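PDB 2VD3: ATP phosphoribosyltransferase from Methanobacterium thermoautotrophicum, which catalyses the first step of histidine biosynthesis, condensing ATP with 5-phosphoribose 1-diphosphate to form phosphoribosyl-ATP and diphosphate, and probably serves as a main control point of that pathway. Local coordinates for residues R232-G237 with N269-V274; A26-K31 with E201-G206; V140-S145 with I152-L157; D160-S163 with T167-M170; D74-R79 with K185-R190. All coordinates share one frame; numbering follows the deposited sequence.

Interaction 1. Residues R232-G237 with N269-V274; sequences RALMPG and NRLKAV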
# COMPACT_ATOMS: atom_id res chain seq x y z
N ARG A 232 34.73 -36.58 -22.36
CA ARG A 232 34.68 -37.47 -21.19
C ARG A 232 35.40 -36.84 -20.01
O ARG A 232 34.84 -36.71 -18.93
CB ARG A 232 35.34 -38.82 -21.47
CG ARG A 232 34.66 -39.71 -22.47
CD ARG A 232 35.49 -40.97 -22.72
N ALA A 233 36.66 -36.47 -20.24
CA ALA A 233 37.52 -35.88 -19.21
C ALA A 233 37.02 -34.52 -18.71
O ALA A 233 37.33 -34.12 -17.59
CB ALA A 233 38.96 -35.78 -19.71
N LEU A 234 36.24 -33.82 -19.54
CA LEU A 234 35.72 -32.50 -19.18
C LEU A 234 34.39 -32.58 -18.42
O LEU A 234 34.10 -31.73 -17.57
CB LEU A 234 35.56 -31.62 -20.42
CG LEU A 234 36.80 -31.18 -21.21
CD1 LEU A 234 36.36 -30.46 -22.48
CD2 LEU A 234 37.75 -30.31 -20.39
N MET A 235 33.60 -33.60 -18.73
CA MET A 235 32.29 -33.77 -18.12
C MET A 235 32.18 -35.12 -17.41
O MET A 235 31.52 -36.03 -17.92
CB MET A 235 31.18 -33.68 -19.18
CG MET A 235 31.11 -32.38 -19.94
SD MET A 235 29.41 -31.85 -20.12
CE MET A 235 28.80 -32.92 -21.41
N PRO A 236 32.80 -35.26 -16.21
CA PRO A 236 32.67 -36.56 -15.55
C PRO A 236 31.22 -36.83 -15.11
O PRO A 236 30.78 -37.97 -15.11
CB PRO A 236 33.60 -36.44 -14.34
CG PRO A 236 34.42 -35.21 -14.56
CD PRO A 236 33.59 -34.31 -15.41
N GLY A 237 30.50 -35.77 -14.75
CA GLY A 237 29.13 -35.89 -14.29
C GLY A 237 29.05 -36.69 -13.01
O GLY A 237 30.00 -36.71 -12.22
N ASN A 269 34.07 -22.84 -22.28
CA ASN A 269 35.27 -22.51 -23.05
C ASN A 269 36.11 -23.74 -23.38
O ASN A 269 36.62 -23.87 -24.50
CB ASN A 269 36.13 -21.47 -22.31
CG ASN A 269 35.31 -20.35 -21.70
OD1 ASN A 269 34.16 -20.14 -22.06
ND2 ASN A 269 35.91 -19.62 -20.76
N ARG A 270 36.24 -24.64 -22.41
CA ARG A 270 36.92 -25.92 -22.61
C ARG A 270 36.18 -26.85 -23.59
O ARG A 270 36.81 -27.57 -24.37
CB ARG A 270 37.15 -26.61 -21.26
CG ARG A 270 38.55 -26.39 -20.69
CD ARG A 270 38.60 -26.54 -19.17
NE ARG A 270 38.81 -25.26 -18.48
CZ ARG A 270 39.93 -24.91 -17.84
NH1 ARG A 270 40.97 -25.74 -17.78
NH2 ARG A 270 40.01 -23.72 -17.25
N LEU A 271 34.85 -26.83 -23.55
CA LEU A 271 34.04 -27.61 -24.49
C LEU A 271 34.10 -27.07 -25.92
O LEU A 271 34.30 -27.85 -26.86
CB LEU A 271 32.58 -27.72 -24.02
CG LEU A 271 32.26 -28.47 -22.73
CD1 LEU A 271 30.80 -28.24 -22.32
CD2 LEU A 271 32.60 -29.96 -22.82
N LYS A 272 33.94 -25.76 -26.08
CA LYS A 272 33.99 -25.10 -27.39
C LYS A 272 35.32 -25.31 -28.12
O LYS A 272 35.34 -25.56 -29.33
CB LYS A 272 33.70 -23.60 -27.26
CG LYS A 272 32.26 -23.24 -26.87
CD LYS A 272 31.25 -23.55 -27.96
CE LYS A 272 31.37 -22.61 -29.15
NZ LYS A 272 30.58 -23.12 -30.30
N ALA A 273 36.41 -25.22 -27.37
CA ALA A 273 37.77 -25.42 -27.89
C ALA A 273 38.02 -26.86 -28.36
O ALA A 273 38.97 -27.12 -29.09
CB ALA A 273 38.79 -25.01 -26.84
N VAL A 274 37.15 -27.78 -27.95
CA VAL A 274 37.26 -29.19 -28.33
C VAL A 274 36.31 -29.58 -29.48
O VAL A 274 36.42 -30.68 -30.04
CB VAL A 274 37.15 -30.12 -27.07
CG1 VAL A 274 36.43 -31.45 -27.37
CG2 VAL A 274 38.53 -30.37 -26.48
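The last turns of helices 228-234 and 264-272 lie side by side, with the CA atoms of Leu234 and Leu271 7.4 Å apart, close enough for side chains to mesh but not for the backbones to touch. Leu234 carries most of the contact. Its CG stands anti to the carbonyl carbon (chi1 -65°), and the two methyls divide the work. Leu234 CD1 lies 3.5 Å from the backbone oxygen Arg270 O and 3.8 Å from Leu271 CD2. The other branch, CD2, rests against the aliphatic stem of Arg270, 3.8 Å from its CB, and the two side chains cross at about a right angle. Beyond that stem the arginine bends at chi3 and its end leads off, with NE making a weak hydrogen bond to Asn266 O. Leu271 CD2 is shared: besides Leu234 it meets Met235 CG at 4.0 Å, again crosswise. With an alanine in place of Leu234 both branches would be missing, which would probably open a gap between the two helices and leave Leu271 CD2 and the arginine stem without their cover. On the sheet side, Met235 packs on Leu221, Val255 and Ala257, and Leu271 on Leu221. A little farther along, Gly237 touches the bound histidine, so the turn leaving helix 228-234 runs straight into the inhibitor pocket. Two helices lying together on a four-stranded antiparallel sheet of order 2-3-1-4 are the hallmark of the ferredoxin-like, GlnB-related fold of the C-terminal regulatory domain.

Interaction 2. Residues A26-K31 with E201-G206; sequences AGVGLK and EELRTG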
# COMPACT_ATOMS: atom_id res chain seq x y z
N ALA A 26 9.34 -29.15 -4.54
CA ALA A 26 9.35 -30.44 -3.83
C ALA A 26 8.12 -31.30 -4.16
O ALA A 26 7.98 -32.41 -3.64
CB ALA A 26 9.45 -30.20 -2.32
N GLY A 27 7.25 -30.77 -5.01
CA GLY A 27 5.99 -31.43 -5.37
C GLY A 27 4.84 -31.13 -4.43
O GLY A 27 3.78 -31.77 -4.50
N VAL A 28 5.04 -30.14 -3.55
CA VAL A 28 4.07 -29.80 -2.51
C VAL A 28 3.69 -28.32 -2.61
O VAL A 28 3.62 -27.62 -1.61
CB VAL A 28 4.62 -30.17 -1.08
CG1 VAL A 28 3.63 -29.80 0.01
CG2 VAL A 28 4.94 -31.66 -0.99
N GLY A 29 3.44 -27.86 -3.83
CA GLY A 29 3.02 -26.48 -4.05
C GLY A 29 1.65 -26.20 -3.46
O GLY A 29 0.84 -27.12 -3.29
N LEU A 30 1.40 -24.94 -3.15
CA LEU A 30 0.11 -24.50 -2.62
C LEU A 30 -1.01 -24.78 -3.62
O LEU A 30 -0.86 -24.48 -4.81
CB LEU A 30 0.15 -23.01 -2.28
CG LEU A 30 1.16 -22.51 -1.24
CD1 LEU A 30 1.18 -20.99 -1.25
CD2 LEU A 30 0.83 -23.03 0.15
N LYS A 31 -2.11 -25.35 -3.14
CA LYS A 31 -3.21 -25.76 -4.01
C LYS A 31 -4.50 -25.04 -3.69
O LYS A 31 -5.08 -25.22 -2.61
CB LYS A 31 -3.44 -27.27 -3.89
CG LYS A 31 -4.38 -27.86 -4.93
CD LYS A 31 -5.02 -29.13 -4.42
CE LYS A 31 -5.51 -30.01 -5.56
NZ LYS A 31 -6.45 -31.05 -5.07
N GLU A 201 8.98 -37.83 6.44
CA GLU A 201 10.15 -38.19 5.64
C GLU A 201 9.87 -38.05 4.14
O GLU A 201 10.80 -37.81 3.36
CB GLU A 201 10.64 -39.60 5.97
CG GLU A 201 11.29 -39.74 7.36
CD GLU A 201 12.57 -38.92 7.54
OE1 GLU A 201 12.77 -38.37 8.64
OE2 GLU A 201 13.37 -38.83 6.58
N GLU A 202 8.61 -38.21 3.74
CA GLU A 202 8.23 -38.02 2.35
C GLU A 202 8.44 -36.55 1.92
O GLU A 202 9.06 -36.28 0.89
CB GLU A 202 6.79 -38.47 2.11
CG GLU A 202 6.37 -38.37 0.65
CD GLU A 202 4.94 -38.79 0.41
OE1 GLU A 202 4.39 -39.57 1.22
OE2 GLU A 202 4.36 -38.35 -0.61
N LEU A 203 7.93 -35.62 2.72
CA LEU A 203 8.15 -34.20 2.49
C LEU A 203 9.63 -33.85 2.62
O LEU A 203 10.17 -33.06 1.83
CB LEU A 203 7.28 -33.35 3.43
CG LEU A 203 7.35 -31.82 3.29
CD1 LEU A 203 7.02 -31.34 1.87
CD2 LEU A 203 6.43 -31.15 4.29
N ARG A 204 10.30 -34.45 3.61
CA ARG A 204 11.72 -34.23 3.84
C ARG A 204 12.57 -34.67 2.65
O ARG A 204 13.49 -33.96 2.26
CB ARG A 204 12.17 -34.96 5.11
CG ARG A 204 13.48 -34.51 5.69
CD ARG A 204 13.78 -35.34 6.92
NE ARG A 204 15.05 -35.02 7.54
CZ ARG A 204 15.53 -35.63 8.63
NH1 ARG A 204 16.70 -35.27 9.14
NH2 ARG A 204 14.84 -36.61 9.21
N THR A 205 12.26 -35.83 2.07
CA THR A 205 12.96 -36.28 0.86
C THR A 205 12.74 -35.30 -0.29
O THR A 205 13.67 -34.97 -1.01
CB THR A 205 12.54 -37.71 0.43
OG1 THR A 205 12.57 -38.59 1.57
CG2 THR A 205 13.48 -38.26 -0.64
N GLY A 206 11.50 -34.82 -0.44
CA GLY A 206 11.14 -33.89 -1.52
C GLY A 206 11.93 -32.60 -1.42
O GLY A 206 12.58 -32.18 -2.37
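On the helix that lays Leu203 against Val28, the carbonyl oxygen Glu201 O is gripped twice by one residue: Thr205 N at 2.8 Å and Thr205 OG1 at 2.6 Å reach it from opposite faces of its plane. The hydroxyl thus folds back on its own helix, tilted 28° from the carbonyl plane. Three residues on from Glu201, Arg204 NH2 meets the syn lone pair of Glu201 OE1 at 2.8 Å, nearly in the guanidinium plane; OE1 also bonds Tyr193 OH, and Arg204 NE forms a salt bridge with Glu87. The side of the helix that faces 26-31 is apolar. Leu203, its CG anti to the backbone N (chi1 -178°), sends CD1 across to Val28 CG2, 3.6 Å away, and the two side chains cross at about a right angle. Val28 is also backed by Ile47 and Thr42, and Leu203 by Leu23. Nearby the backbones come very close, with the CA atoms of Ala26 and Gly206 4.5 Å apart and Ala26 CB 3.6 Å from Gly206 C. A CB on Gly206 would point toward 26-31 and probably collide with Ala26 O, consistent with the need for glycine here. Gly27, with positive phi, ends helix 16-25 in a Schellman motif and turns the chain toward strand 30-31. Phe265 of a second subunit packs on Glu202 and Thr205. With the Arg204 guanidinium, Glu201 OE1 and Thr205 OG1 bonded on their own helix or elsewhere in the chain, the joint with 26-31 rests on van der Waals fit, leucine on valine and methyl on backbone carbonyl, instead of directed bonds.

Interaction 3. Residues V140-S145 with I152-L157; sequences VELTGS and IGVADL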
# COMPACT_ATOMS: atom_id res chain seq x y z
N VAL A 140 19.36 -3.47 25.91
CA VAL A 140 18.11 -2.75 25.68
C VAL A 140 17.43 -3.29 24.42
O VAL A 140 18.00 -3.27 23.32
CB VAL A 140 18.32 -1.20 25.59
CG1 VAL A 140 17.00 -0.49 25.31
CG2 VAL A 140 18.93 -0.67 26.88
N GLU A 141 16.21 -3.78 24.60
CA GLU A 141 15.45 -4.32 23.49
C GLU A 141 14.74 -3.19 22.75
O GLU A 141 14.06 -2.36 23.36
CB GLU A 141 14.46 -5.36 23.99
CG GLU A 141 13.33 -5.65 23.04
CD GLU A 141 12.88 -7.08 23.07
OE1 GLU A 141 12.64 -7.63 21.98
OE2 GLU A 141 12.79 -7.67 24.17
N LEU A 142 14.91 -3.16 21.43
CA LEU A 142 14.23 -2.18 20.61
C LEU A 142 13.33 -2.90 19.62
O LEU A 142 13.52 -4.09 19.35
CB LEU A 142 15.22 -1.25 19.88
CG LEU A 142 16.17 -0.37 20.70
CD1 LEU A 142 16.90 0.61 19.78
CD2 LEU A 142 15.46 0.38 21.81
N THR A 143 12.36 -2.18 19.10
CA THR A 143 11.42 -2.71 18.13
C THR A 143 12.10 -2.99 16.80
O THR A 143 11.71 -3.92 16.08
CB THR A 143 10.25 -1.71 17.94
OG1 THR A 143 9.19 -2.01 18.85
CG2 THR A 143 9.74 -1.75 16.53
N GLY A 144 13.11 -2.19 16.48
CA GLY A 144 13.83 -2.26 15.21
C GLY A 144 14.82 -1.11 15.12
O GLY A 144 15.04 -0.40 16.11
N SER A 145 15.42 -0.93 13.95
CA SER A 145 16.30 0.22 13.69
C SER A 145 17.37 0.43 14.77
O SER A 145 17.66 1.58 15.15
CB SER A 145 15.46 1.50 13.48
OG SER A 145 14.53 1.36 12.42
N ILE A 152 21.04 8.46 18.68
CA ILE A 152 20.13 9.13 19.63
C ILE A 152 20.50 8.95 21.11
O ILE A 152 19.77 9.40 22.00
CB ILE A 152 18.64 8.75 19.36
CG1 ILE A 152 18.36 7.28 19.72
CG2 ILE A 152 18.26 9.06 17.91
CD1 ILE A 152 16.89 6.85 19.65
N GLY A 153 21.62 8.29 21.38
CA GLY A 153 22.14 8.14 22.75
C GLY A 153 21.49 7.08 23.63
O GLY A 153 21.62 7.14 24.85
N VAL A 154 20.80 6.12 23.03
CA VAL A 154 20.17 5.02 23.76
C VAL A 154 21.17 3.93 24.08
O VAL A 154 21.10 3.31 25.15
CB VAL A 154 18.99 4.39 22.98
CG1 VAL A 154 18.58 3.04 23.57
CG2 VAL A 154 17.80 5.33 22.95
N ALA A 155 22.11 3.70 23.17
CA ALA A 155 23.08 2.62 23.29
C ALA A 155 24.49 3.01 22.85
O ALA A 155 24.66 3.89 22.01
CB ALA A 155 22.61 1.41 22.50
N ASP A 156 25.48 2.33 23.42
CA ASP A 156 26.86 2.41 22.96
C ASP A 156 27.08 1.44 21.80
O ASP A 156 27.73 1.77 20.82
CB ASP A 156 27.83 2.09 24.10
CG ASP A 156 27.59 2.92 25.34
OD1 ASP A 156 27.70 4.16 25.27
OD2 ASP A 156 27.27 2.33 26.39
N LEU A 157 26.51 0.24 21.94
CA LEU A 157 26.65 -0.82 20.93
C LEU A 157 25.30 -1.34 20.46
O LEU A 157 24.27 -1.16 21.11
CB LEU A 157 27.47 -1.98 21.47
CG LEU A 157 28.84 -1.71 22.08
CD1 LEU A 157 29.23 -2.84 23.00
CD2 LEU A 157 29.86 -1.52 20.99
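Val140 and Val154 both hold CG1 anti to the backbone N (chi1 178° and 166°), and these two methyls face each other across the contact, 4.2 Å apart. Leu142 comes to the same place by another route: its CG stands beside the backbone N, chi2 of -172° extends CD1, and the other branch, CD2, turns to Val154 CG1, 4.5 Å away. A single methyl of Val154 is therefore met by two side chains from 140-145. Both come from one side of the chain, Glu141 between them pointing elsewhere, the alternation of the strand carrying on into Leu142 just past its end. The spacing is that of loose van der Waals contact, and nothing polar ties the two segments together. A fourth subunit completes the packing: its Phe60 lies on Val154 and its Glu59 on Val140, while its Arg79 NH1 and Asp56 OD1 bond Glu141 O and Thr143 N. The contact thus also borders a subunit interface. In the sheet, strand 117-120 runs parallel to both 138-141 and 157-162 and lies between them; Leu142 and Ala155 both pack on its Ala119, and the loop bearing Val154 closes over the end of strand 138-141 before entering strand 157-162.

Interaction 4. Residues D160-S163 with T167-M170; sequences DLSS and TLRM. With MG (magnesium ion), chain J.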
# COMPACT_ATOMS: atom_id res chain seq x y z
N ASP A 160 23.03 -6.50 15.00
CA ASP A 160 22.36 -6.34 13.72
C ASP A 160 22.45 -7.59 12.87
O ASP A 160 23.40 -8.37 12.98
CB ASP A 160 22.92 -5.14 12.96
CG ASP A 160 21.95 -4.59 11.95
OD1 ASP A 160 22.37 -3.77 11.12
OD2 ASP A 160 20.77 -5.00 11.98
N LEU A 161 21.46 -7.75 12.01
CA LEU A 161 21.35 -8.92 11.15
C LEU A 161 21.65 -8.52 9.70
O LEU A 161 20.92 -7.73 9.12
CB LEU A 161 19.93 -9.48 11.28
CG LEU A 161 19.62 -10.96 11.03
CD1 LEU A 161 20.36 -11.84 12.01
CD2 LEU A 161 18.11 -11.18 11.10
N SER A 162 22.72 -9.06 9.11
CA SER A 162 23.13 -8.67 7.75
C SER A 162 23.86 -9.76 6.97
O SER A 162 24.55 -10.60 7.56
CB SER A 162 24.03 -7.44 7.80
OG SER A 162 25.20 -7.74 8.55
N SER A 163 23.71 -9.73 5.64
CA SER A 163 24.54 -10.55 4.73
C SER A 163 25.77 -9.76 4.33
O SER A 163 26.84 -10.34 4.12
CB SER A 163 23.79 -10.93 3.45
OG SER A 163 22.40 -11.05 3.65
N THR A 167 24.90 -1.92 5.18
CA THR A 167 24.00 -1.16 6.07
C THR A 167 24.70 -0.74 7.38
O THR A 167 24.26 0.21 8.06
CB THR A 167 22.69 -1.95 6.33
OG1 THR A 167 21.84 -1.82 5.19
CG2 THR A 167 21.94 -1.44 7.56
N LEU A 168 25.78 -1.43 7.73
CA LEU A 168 26.55 -1.07 8.90
C LEU A 168 27.53 0.06 8.60
O LEU A 168 27.63 1.02 9.38
CB LEU A 168 27.25 -2.29 9.50
CG LEU A 168 26.39 -3.21 10.36
CD1 LEU A 168 25.39 -4.02 9.53
CD2 LEU A 168 27.29 -4.13 11.16
N ARG A 169 28.25 -0.04 7.48
CA ARG A 169 29.20 1.01 7.07
C ARG A 169 28.47 2.33 6.79
O ARG A 169 29.01 3.40 7.03
CB ARG A 169 30.03 0.60 5.84
CG ARG A 169 30.50 -0.86 5.75
CD ARG A 169 31.46 -1.29 6.87
NE ARG A 169 31.49 -2.75 6.97
CZ ARG A 169 31.91 -3.45 8.03
NH1 ARG A 169 32.37 -2.84 9.12
NH2 ARG A 169 31.88 -4.78 8.00
N MET A 170 27.24 2.22 6.29
CA MET A 170 26.40 3.37 5.94
C MET A 170 26.03 4.19 7.18
O MET A 170 25.97 5.41 7.12
CB MET A 170 25.14 2.88 5.23
CG MET A 170 24.54 3.85 4.22
SD MET A 170 23.57 2.99 2.94
CE MET A 170 22.47 1.97 3.94
MG MG J . 18.86 -5.30 10.93
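Asp160 and Leu168 run antiparallel alongside one another as side chains across a tight strand-turn-helix unit, in which strand 157-162 gives way within a few residues to the short helix 166-170. The sequence here, Asp-Leu-Ser-Ser followed shortly by Thr-Leu, fits the signature of ATP phosphoribosyltransferases, which in relatives is thought to contribute to binding the phosphoribosyl substrate; the same is probable here. With CG anti to the backbone N (chi1 -157°), the carboxylate of Asp160 reaches out from the strand, and its two oxygens face different partners. OD1 faces the helix, 3.4 Å from Leu168 CD1, a plain contact of an oxygen with a methyl. Ser162, two residues on and on the same face of the strand, brings OG to 3.9 Å from that same CD1. Leu168 is thus set against the polar side chains of the strand, while Val97, Ala99 and Val175 pack on it as well. Beyond the chain, Asp32 O of a third subunit bonds Ser163 OG, and that subunit's Arg36 packs on Thr167. The second oxygen, Asp160 OD2, turns from the helix: it accepts a weak, bent bond from Leu161 N, and Asp160 OD2 binds the magnesium ion at 2.2 Å, while Asp160 OD1 remains 3.8 Å from the metal.

Interaction 5. Residues D74-R79 with K185-R190; sequences DLIVER and KLIANR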
# COMPACT_ATOMS: atom_id res chain seq x y z
N ASP A 74 17.88 -17.98 13.91
CA ASP A 74 17.91 -16.93 14.92
C ASP A 74 16.63 -16.90 15.76
O ASP A 74 16.69 -16.77 16.99
CB ASP A 74 18.18 -15.56 14.29
CG ASP A 74 17.26 -15.25 13.10
OD1 ASP A 74 17.52 -14.24 12.43
OD2 ASP A 74 16.30 -15.99 12.81
N LEU A 75 15.49 -17.03 15.10
CA LEU A 75 14.20 -16.98 15.77
C LEU A 75 14.00 -18.22 16.64
O LEU A 75 13.59 -18.10 17.79
CB LEU A 75 13.05 -16.78 14.75
CG LEU A 75 13.17 -15.52 13.86
CD1 LEU A 75 12.11 -15.46 12.76
CD2 LEU A 75 13.15 -14.22 14.67
N ILE A 76 14.36 -19.39 16.11
CA ILE A 76 14.34 -20.64 16.86
C ILE A 76 15.21 -20.53 18.12
O ILE A 76 14.78 -20.90 19.20
CB ILE A 76 14.83 -21.85 16.00
CG1 ILE A 76 13.99 -21.99 14.72
CG2 ILE A 76 14.79 -23.14 16.81
CD1 ILE A 76 14.50 -23.02 13.74
N VAL A 77 16.41 -19.99 17.97
CA VAL A 77 17.30 -19.85 19.12
C VAL A 77 16.79 -18.81 20.12
O VAL A 77 16.81 -19.07 21.32
CB VAL A 77 18.76 -19.57 18.71
CG1 VAL A 77 19.57 -19.07 19.89
CG2 VAL A 77 19.38 -20.84 18.15
N GLU A 78 16.32 -17.66 19.61
CA GLU A 78 15.84 -16.58 20.48
C GLU A 78 14.70 -17.03 21.39
O GLU A 78 14.71 -16.75 22.60
CB GLU A 78 15.41 -15.36 19.65
CG GLU A 78 14.94 -14.16 20.47
CD GLU A 78 16.06 -13.47 21.25
OE1 GLU A 78 17.25 -13.68 20.93
OE2 GLU A 78 15.74 -12.70 22.18
N ARG A 79 13.73 -17.73 20.82
CA ARG A 79 12.63 -18.29 21.58
C ARG A 79 13.05 -19.43 22.48
O ARG A 79 12.36 -19.74 23.46
CB ARG A 79 11.55 -18.81 20.64
CG ARG A 79 10.80 -17.74 19.94
CD ARG A 79 9.68 -17.23 20.81
NE ARG A 79 8.62 -16.73 19.95
CZ ARG A 79 7.35 -16.61 20.31
NH1 ARG A 79 6.48 -16.12 19.42
NH2 ARG A 79 6.95 -16.96 21.52
N LYS A 185 15.70 -23.01 8.46
CA LYS A 185 15.67 -24.41 8.81
C LYS A 185 14.29 -24.99 8.57
O LYS A 185 13.31 -24.27 8.60
CB LYS A 185 16.06 -24.58 10.28
CG LYS A 185 17.36 -23.92 10.65
CD LYS A 185 18.54 -24.69 10.10
CE LYS A 185 19.86 -24.04 10.50
NZ LYS A 185 21.04 -24.89 10.14
N LEU A 186 14.23 -26.30 8.31
CA LEU A 186 12.98 -27.06 8.41
C LEU A 186 12.98 -27.71 9.78
O LEU A 186 13.93 -28.42 10.14
CB LEU A 186 12.89 -28.14 7.32
CG LEU A 186 11.68 -29.10 7.42
CD1 LEU A 186 10.39 -28.42 6.97
CD2 LEU A 186 11.90 -30.40 6.64
N ILE A 187 11.92 -27.47 10.55
CA ILE A 187 11.83 -28.01 11.91
C ILE A 187 10.62 -28.90 12.10
O ILE A 187 9.72 -28.92 11.26
CB ILE A 187 11.84 -26.91 13.02
CG1 ILE A 187 10.71 -25.90 12.80
CG2 ILE A 187 13.21 -26.25 13.10
CD1 ILE A 187 10.51 -24.95 13.97
N ALA A 188 10.60 -29.63 13.22
CA ALA A 188 9.54 -30.57 13.47
C ALA A 188 9.21 -30.71 14.95
O ALA A 188 10.11 -30.64 15.81
CB ALA A 188 9.91 -31.95 12.88
N ASN A 189 7.93 -30.92 15.22
CA ASN A 189 7.46 -31.32 16.52
C ASN A 189 7.92 -32.76 16.75
O ASN A 189 7.91 -33.58 15.83
CB ASN A 189 5.94 -31.21 16.58
CG ASN A 189 5.38 -31.58 17.92
OD1 ASN A 189 5.07 -32.74 18.17
ND2 ASN A 189 5.26 -30.61 18.81
N ARG A 190 8.34 -33.06 17.98
CA ARG A 190 8.82 -34.39 18.29
C ARG A 190 7.69 -35.42 18.30
O ARG A 190 7.82 -36.51 17.73
CB ARG A 190 9.55 -34.39 19.62
CG ARG A 190 10.30 -35.66 19.88
CD ARG A 190 11.03 -35.55 21.18
NE ARG A 190 11.67 -36.80 21.56
CZ ARG A 190 12.91 -37.14 21.21
NH1 ARG A 190 13.41 -38.30 21.61
NH2 ARG A 190 13.64 -36.32 20.46
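No flat group takes part where Ile76 meets Ile187: neither ring nor amide nor carboxylate lies face or edge to the other segment, and the planar side chains of 74-79 and 185-190 are turned to other tasks. The carboxylate of Asp74 folds back on its own helix, OD2 taking a weak bond from Leu75 N. The guanidinium of Arg79 forms a salt bridge with Asp56 and bonds Ala55 O, both of its own chain, and it also bonds Glu141 O of a fourth subunit; the amide of Asn189 caps the helix that follows it. What joins the segments is aliphatic. Ile76 stretches fully from its helix, chi2 173°, and presses CD1 tip to tip on Ile187 CG2, 3.5 Å away. Ile187 offers that methyl because its CG1 takes the position between backbone N and carbonyl carbon (chi1 56°), leaving CG2 anti to the carbonyl carbon. Helix 73-79 follows directly on strand 68-72, and strand 173-188 runs antiparallel between that strand and strand 84-88, so the contact is helix-on-sheet packing in the periplasmic-binding-protein-like fold of the catalytic part. Strand alternation puts Lys185 and Ile187 toward the helix and Leu186 away from it. Lys185 adds only its first methylene, CB lying 4.1 Å from Ile76 CD1 with the chains about at right angles; its stem then bends at chi2 and leads away, and NZ forms a salt bridge with Asp88. Around the isoleucine pair, Pro58 and Val83 pack on Ile76, while Val61 and Ile85 cover Ile187.

How the interactions relate
Interactions 2 to 5 all reach the large mixed sheet, whereas interaction 1 stands apart in the C-terminal domain, at least about 20 Å from any of them between nearest atoms. Along the chain, interaction 2 spans the widest loop; interaction 5 lies within it, and interactions 3 and 4 follow one another inside the loop of interaction 5. Interactions 3 and 4 have centres about 15 Å apart and adjoin through strand 157-162. Interactions 4 and 5 touch, Leu161 CD2 lying 3.4 Å from Asp74 OD1. The strand that binds magnesium thus adjoins helix 73-79 within the same domain, while within the chain the histidine pocket beside interaction 1 lies far off, consistent with control at a distance.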